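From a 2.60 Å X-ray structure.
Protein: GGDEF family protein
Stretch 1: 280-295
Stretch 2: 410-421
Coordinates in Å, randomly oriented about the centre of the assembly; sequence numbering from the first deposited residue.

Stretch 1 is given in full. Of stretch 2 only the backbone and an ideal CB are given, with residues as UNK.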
# COMPACT_ATOMS: atom_id res chain seq x y z
N ASP A 280 -14.13 28.99 14.96
CA ASP A 280 -14.34 30.01 13.93
C ASP A 280 -15.12 29.43 12.74
O ASP A 280 -15.95 30.12 12.10
CB ASP A 280 -13.00 30.56 13.45
CG ASP A 280 -12.46 31.66 14.34
OD1 ASP A 280 -11.82 31.34 15.37
OD2 ASP A 280 -12.70 32.85 13.98
N LEU A 281 -14.86 28.16 12.47
CA LEU A 281 -15.57 27.43 11.42
C LEU A 281 -17.02 27.14 11.83
O LEU A 281 -17.96 27.29 11.02
CB LEU A 281 -14.85 26.13 11.10
CG LEU A 281 -15.30 25.45 9.82
CD1 LEU A 281 -15.02 26.35 8.62
CD2 LEU A 281 -14.60 24.08 9.68
N GLN A 282 -17.23 26.75 13.09
CA GLN A 282 -18.59 26.52 13.54
C GLN A 282 -19.32 27.85 13.69
O GLN A 282 -20.50 27.92 13.43
CB GLN A 282 -18.60 25.68 14.81
CG GLN A 282 -18.11 24.26 14.51
CD GLN A 282 -17.88 23.41 15.75
OE1 GLN A 282 -18.73 22.61 16.12
NE2 GLN A 282 -16.72 23.56 16.37
N ASP A 283 -18.60 28.92 14.03
CA ASP A 283 -19.17 30.28 14.06
C ASP A 283 -19.69 30.75 12.70
O ASP A 283 -20.47 31.71 12.64
CB ASP A 283 -18.12 31.32 14.50
CG ASP A 283 -17.76 31.22 15.97
OD1 ASP A 283 -18.16 30.24 16.64
OD2 ASP A 283 -17.04 32.14 16.44
N LYS A 284 -19.20 30.13 11.64
CA LYS A 284 -19.36 30.65 10.27
C LYS A 284 -18.62 31.98 10.09
O LYS A 284 -18.96 32.78 9.20
CB LYS A 284 -20.85 30.82 9.88
CG LYS A 284 -21.80 29.71 10.31
CD LYS A 284 -21.33 28.33 9.85
CE LYS A 284 -22.01 27.20 10.64
NZ LYS A 284 -23.48 27.41 10.73
N SER A 285 -17.62 32.23 10.94
CA SER A 285 -16.88 33.51 10.85
C SER A 285 -15.77 33.40 9.79
O SER A 285 -15.28 34.41 9.29
CB SER A 285 -16.31 33.92 12.23
OG SER A 285 -15.57 32.88 12.85
N ILE A 286 -15.40 32.17 9.45
CA ILE A 286 -14.56 31.86 8.28
C ILE A 286 -15.30 30.81 7.45
O ILE A 286 -16.22 30.17 7.96
CB ILE A 286 -13.19 31.33 8.68
CG1 ILE A 286 -13.34 29.95 9.31
CG2 ILE A 286 -12.52 32.29 9.67
CD1 ILE A 286 -12.03 29.22 9.57
N ASP A 287 -14.91 30.65 6.19
CA ASP A 287 -15.54 29.67 5.30
C ASP A 287 -14.75 28.34 5.17
O ASP A 287 -15.33 27.27 5.04
CB ASP A 287 -15.71 30.26 3.90
CG ASP A 287 -16.33 31.63 3.91
OD1 ASP A 287 -17.49 31.77 4.33
OD2 ASP A 287 -15.64 32.59 3.51
N ILE A 288 -13.43 28.42 5.20
CA ILE A 288 -12.61 27.25 4.92
C ILE A 288 -11.56 27.05 5.99
O ILE A 288 -10.95 28.01 6.46
CB ILE A 288 -11.92 27.40 3.56
CG1 ILE A 288 -12.94 27.21 2.45
CG2 ILE A 288 -10.72 26.46 3.42
CD1 ILE A 288 -12.42 27.70 1.09
N LEU A 289 -11.32 25.81 6.37
CA LEU A 289 -10.29 25.56 7.37
C LEU A 289 -9.53 24.31 6.97
O LEU A 289 -10.13 23.29 6.62
CB LEU A 289 -10.89 25.42 8.78
CG LEU A 289 -9.98 24.82 9.86
CD1 LEU A 289 -8.70 25.59 9.97
CD2 LEU A 289 -10.65 24.75 11.22
N ALA A 290 -8.21 24.41 7.01
CA ALA A 290 -7.37 23.27 6.69
C ALA A 290 -6.02 23.48 7.35
O ALA A 290 -5.61 24.62 7.57
CB ALA A 290 -7.22 23.10 5.18
N PRO A 291 -5.35 22.40 7.71
CA PRO A 291 -5.82 21.01 7.57
C PRO A 291 -6.86 20.66 8.63
O PRO A 291 -6.95 21.36 9.63
CB PRO A 291 -4.53 20.20 7.72
CG PRO A 291 -3.71 21.03 8.66
CD PRO A 291 -4.02 22.49 8.32
N ILE A 292 -7.62 19.60 8.42
CA ILE A 292 -8.44 19.07 9.50
C ILE A 292 -8.56 17.56 9.35
O ILE A 292 -8.99 17.08 8.30
CB ILE A 292 -9.82 19.71 9.56
CG1 ILE A 292 -10.79 18.82 10.33
CG2 ILE A 292 -10.33 19.98 8.14
CD1 ILE A 292 -12.11 19.47 10.63
N THR A 293 -8.18 16.82 10.39
CA THR A 293 -7.87 15.41 10.17
C THR A 293 -9.07 14.47 10.16
O THR A 293 -8.89 13.26 10.31
CB THR A 293 -6.88 14.92 11.21
OG1 THR A 293 -7.44 15.10 12.52
CG2 THR A 293 -5.58 15.69 11.07
N VAL A 294 -10.26 15.02 9.91
CA VAL A 294 -11.52 14.26 9.83
C VAL A 294 -11.56 13.10 10.82
O VAL A 294 -11.38 11.93 10.48
CB VAL A 294 -11.81 13.75 8.36
CG1 VAL A 294 -10.67 12.96 7.77
CG2 VAL A 294 -13.13 12.97 8.29
N SER A 295 -11.78 13.47 12.08
CA SER A 295 -12.03 12.51 13.13
C SER A 295 -13.45 11.98 12.96
O SER A 295 -14.05 12.12 11.89
CB SER A 295 -11.88 13.15 14.51
OG SER A 295 -12.75 14.27 14.65
N UNK A 410 -2.54 4.99 9.35
CA UNK A 410 -2.60 6.03 8.34
C UNK A 410 -4.00 6.68 8.31
O UNK A 410 -5.00 6.01 8.06
CB UNK A 410 -2.24 5.45 6.97
N UNK A 411 -4.06 7.99 8.56
CA UNK A 411 -5.34 8.69 8.55
C UNK A 411 -5.42 9.77 7.46
O UNK A 411 -4.55 9.86 6.59
CB UNK A 411 -5.59 9.32 9.92
N UNK A 412 -6.47 10.58 7.51
CA UNK A 412 -6.77 11.49 6.40
C UNK A 412 -6.76 12.97 6.76
O UNK A 412 -7.23 13.38 7.80
CB UNK A 412 -8.14 11.14 5.82
N UNK A 413 -6.22 13.76 5.86
CA UNK A 413 -6.30 15.20 6.00
C UNK A 413 -7.16 15.73 4.84
O UNK A 413 -6.96 15.33 3.69
CB UNK A 413 -4.91 15.84 6.01
N UNK A 414 -8.14 16.58 5.18
CA UNK A 414 -9.02 17.22 4.20
C UNK A 414 -9.14 18.70 4.45
O UNK A 414 -8.61 19.21 5.45
CB UNK A 414 -10.41 16.58 4.22
N UNK A 415 -9.84 19.38 3.55
CA UNK A 415 -10.30 20.75 3.78
C UNK A 415 -11.69 20.69 4.38
O UNK A 415 -12.55 19.93 3.90
CB UNK A 415 -10.30 21.57 2.49
N UNK A 416 -11.92 21.49 5.41
CA UNK A 416 -13.22 21.58 6.07
C UNK A 416 -13.91 22.84 5.61
O UNK A 416 -13.25 23.85 5.37
CB UNK A 416 -13.08 21.56 7.59
N UNK A 417 -15.24 22.78 5.47
CA UNK A 417 -15.99 23.97 5.01
C UNK A 417 -17.11 24.17 5.96
O UNK A 417 -17.64 23.20 6.50
CB UNK A 417 -16.51 23.83 3.58
N UNK A 418 -17.46 25.43 6.19
CA UNK A 418 -18.49 25.78 7.15
C UNK A 418 -19.78 25.12 6.74
O UNK A 418 -20.09 25.02 5.55
CB UNK A 418 -18.66 27.30 7.26
N UNK A 419 -20.53 24.68 7.75
CA UNK A 419 -21.80 24.00 7.54
C UNK A 419 -22.92 24.96 7.13
O UNK A 419 -23.82 25.26 7.90
CB UNK A 419 -22.20 23.25 8.81
N UNK A 420 -22.87 25.45 5.90
CA UNK A 420 -23.99 26.22 5.38
C UNK A 420 -24.08 25.91 3.88
O UNK A 420 -23.25 25.16 3.40
CB UNK A 420 -23.82 27.72 5.64
N UNK A 421 -25.10 26.45 3.17
CA UNK A 421 -25.28 26.13 1.75
C UNK A 421 -24.04 26.38 0.89
O UNK A 421 -23.66 25.50 0.10
CB UNK A 421 -26.45 26.95 1.19

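Position 410 has nothing of stretch 1 within 5.5 Å of its CB, so the contact sets no preference; the residue is Gln410.

At 411 CA-to-CB points toward stretch 1, but the CB is still 5.2 Å from Thr293 O. A long or broad side chain could cross that gap. Tyr411 does so with its ring, whose edge meets the methyl of Thr293, CE2 to CG2 at 3.4 Å.

Position 412 points sideways, its ideal CB 3.7 Å from Val294 CG1. Many residues would fit, since the contact is made at CB itself. The deposited Asp412 lays its CB against that methyl, while its carboxylate is bonded elsewhere in the structure. Its backbone O comes within 3.0 Å of Thr293 O; these are two acceptors, and no hydrogen bond joins them.

The CB at 413 looks sideways onto Pro291 CB, 4.7 Å away, and Thr293 CG2, 5.1 Å away. An aliphatic residue, Val, Ile or Leu, suits these carbon neighbours. Ile413 packs its CG2 on Pro291 CB at 3.6 Å and sets its CG1 3.9 Å from Thr293 CG2.

Position 414 pairs with Ile292 through two backbone bonds, its N giving to Ile292 O at 3.3 Å and its O receiving from Ile292 N at 3.2 Å. The CB lies on the same sheet face as the Ile292 side chain, 4.3 Å from Ile292 O, and a small apolar residue is a natural choice. Ala414 adds only a methyl on that face.

Between this pair and the next the register shifts by one, a beta bulge. At 415 the CB points sideways, 4.4 Å from Ala290 CB and 5.0 Å from Ile288 CG2, which favours a branched aliphatic. Ile415 brings its CG2 to 3.5 Å from Ile288 CG2.

Position 416 is the strictest. An ideal CB would stand 3.2 Å from Ile292 CG2, a tight approach, and 3.6 Å from both Leu289 O and Leu281 CD2. Glycine is the clear choice, and Gly416 is found. Its N gives to Leu289 O at 2.8 Å and its O receives from Leu289 N at 2.9 Å.

Position 417 shares a sheet face with Ile288, whose CG1 is 5.0 Å from the ideal CB; a large apolar residue could close that distance. Phe417 does, CD2 to Ile288 CG1 at 3.5 Å.

At 418 the CB points toward a crowded site, 3.8 Å from Leu281 O and Ile286 O and 3.9 Å from Lys284 CD. Small residues suit it. Ala418 touches Leu281 CD1 with its CB at 4.0 Å, and its N bonds to Asp287 O at 3.0 Å.

At 419 the CB points sideways, 4.4 Å from Lys284 CE, and many residues would fit; Lys419 leads its end away.

At 420, just before a helix, the CB points toward stretch 1; Asn, Asp, Ser or Thr could cap. Asn420 caps with OD1; separately, its ND2 lies 4.0 Å from Lys284 CD.

Position 421 is out of reach; Pro421 opens the helix.

Stretch 2, residues 410-421: QYDIAIGFAKNP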
# COMPACT_ATOMS: atom_id res chain seq x y z
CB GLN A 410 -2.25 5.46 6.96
CG GLN A 410 -2.24 6.54 5.88
CD GLN A 410 -1.72 6.03 4.55
OE1 GLN A 410 -0.53 5.72 4.40
NE2 GLN A 410 -2.62 5.94 3.57
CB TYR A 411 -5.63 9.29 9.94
CG TYR A 411 -4.66 10.33 10.46
CD1 TYR A 411 -3.45 9.94 11.02
CD2 TYR A 411 -4.95 11.69 10.43
CE1 TYR A 411 -2.55 10.89 11.51
CE2 TYR A 411 -4.06 12.63 10.91
CZ TYR A 411 -2.87 12.22 11.46
OH TYR A 411 -1.97 13.14 11.95
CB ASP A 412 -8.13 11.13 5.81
CG ASP A 412 -8.12 9.78 5.12
OD1 ASP A 412 -7.26 9.58 4.24
OD2 ASP A 412 -8.97 8.92 5.47
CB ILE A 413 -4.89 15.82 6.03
CG1 ILE A 413 -4.29 15.67 7.42
CG2 ILE A 413 -4.91 17.28 5.65
CD1 ILE A 413 -2.93 16.33 7.55
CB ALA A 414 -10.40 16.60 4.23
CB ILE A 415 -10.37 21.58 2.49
CG1 ILE A 415 -9.08 21.51 1.69
CG2 ILE A 415 -10.72 23.01 2.81
CD1 ILE A 415 -9.17 22.27 0.39
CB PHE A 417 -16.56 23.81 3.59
CG PHE A 417 -15.51 23.54 2.54
CD1 PHE A 417 -15.00 22.27 2.35
CD2 PHE A 417 -15.07 24.57 1.71
CE1 PHE A 417 -14.05 22.02 1.38
CE2 PHE A 417 -14.12 24.33 0.72
CZ PHE A 417 -13.61 23.05 0.56
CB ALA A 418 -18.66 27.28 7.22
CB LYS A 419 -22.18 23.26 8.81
CG LYS A 419 -21.89 21.79 8.82
CD LYS A 419 -23.00 21.06 8.07
CE LYS A 419 -23.50 19.90 8.89
NZ LYS A 419 -22.41 18.93 9.12
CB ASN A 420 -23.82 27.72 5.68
CG ASN A 420 -22.48 28.27 5.25
OD1 ASN A 420 -21.88 27.84 4.25
ND2 ASN A 420 -21.99 29.24 6.01
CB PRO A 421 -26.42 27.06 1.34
CG PRO A 421 -27.26 27.15 2.56
CD PRO A 421 -26.27 27.21 3.68
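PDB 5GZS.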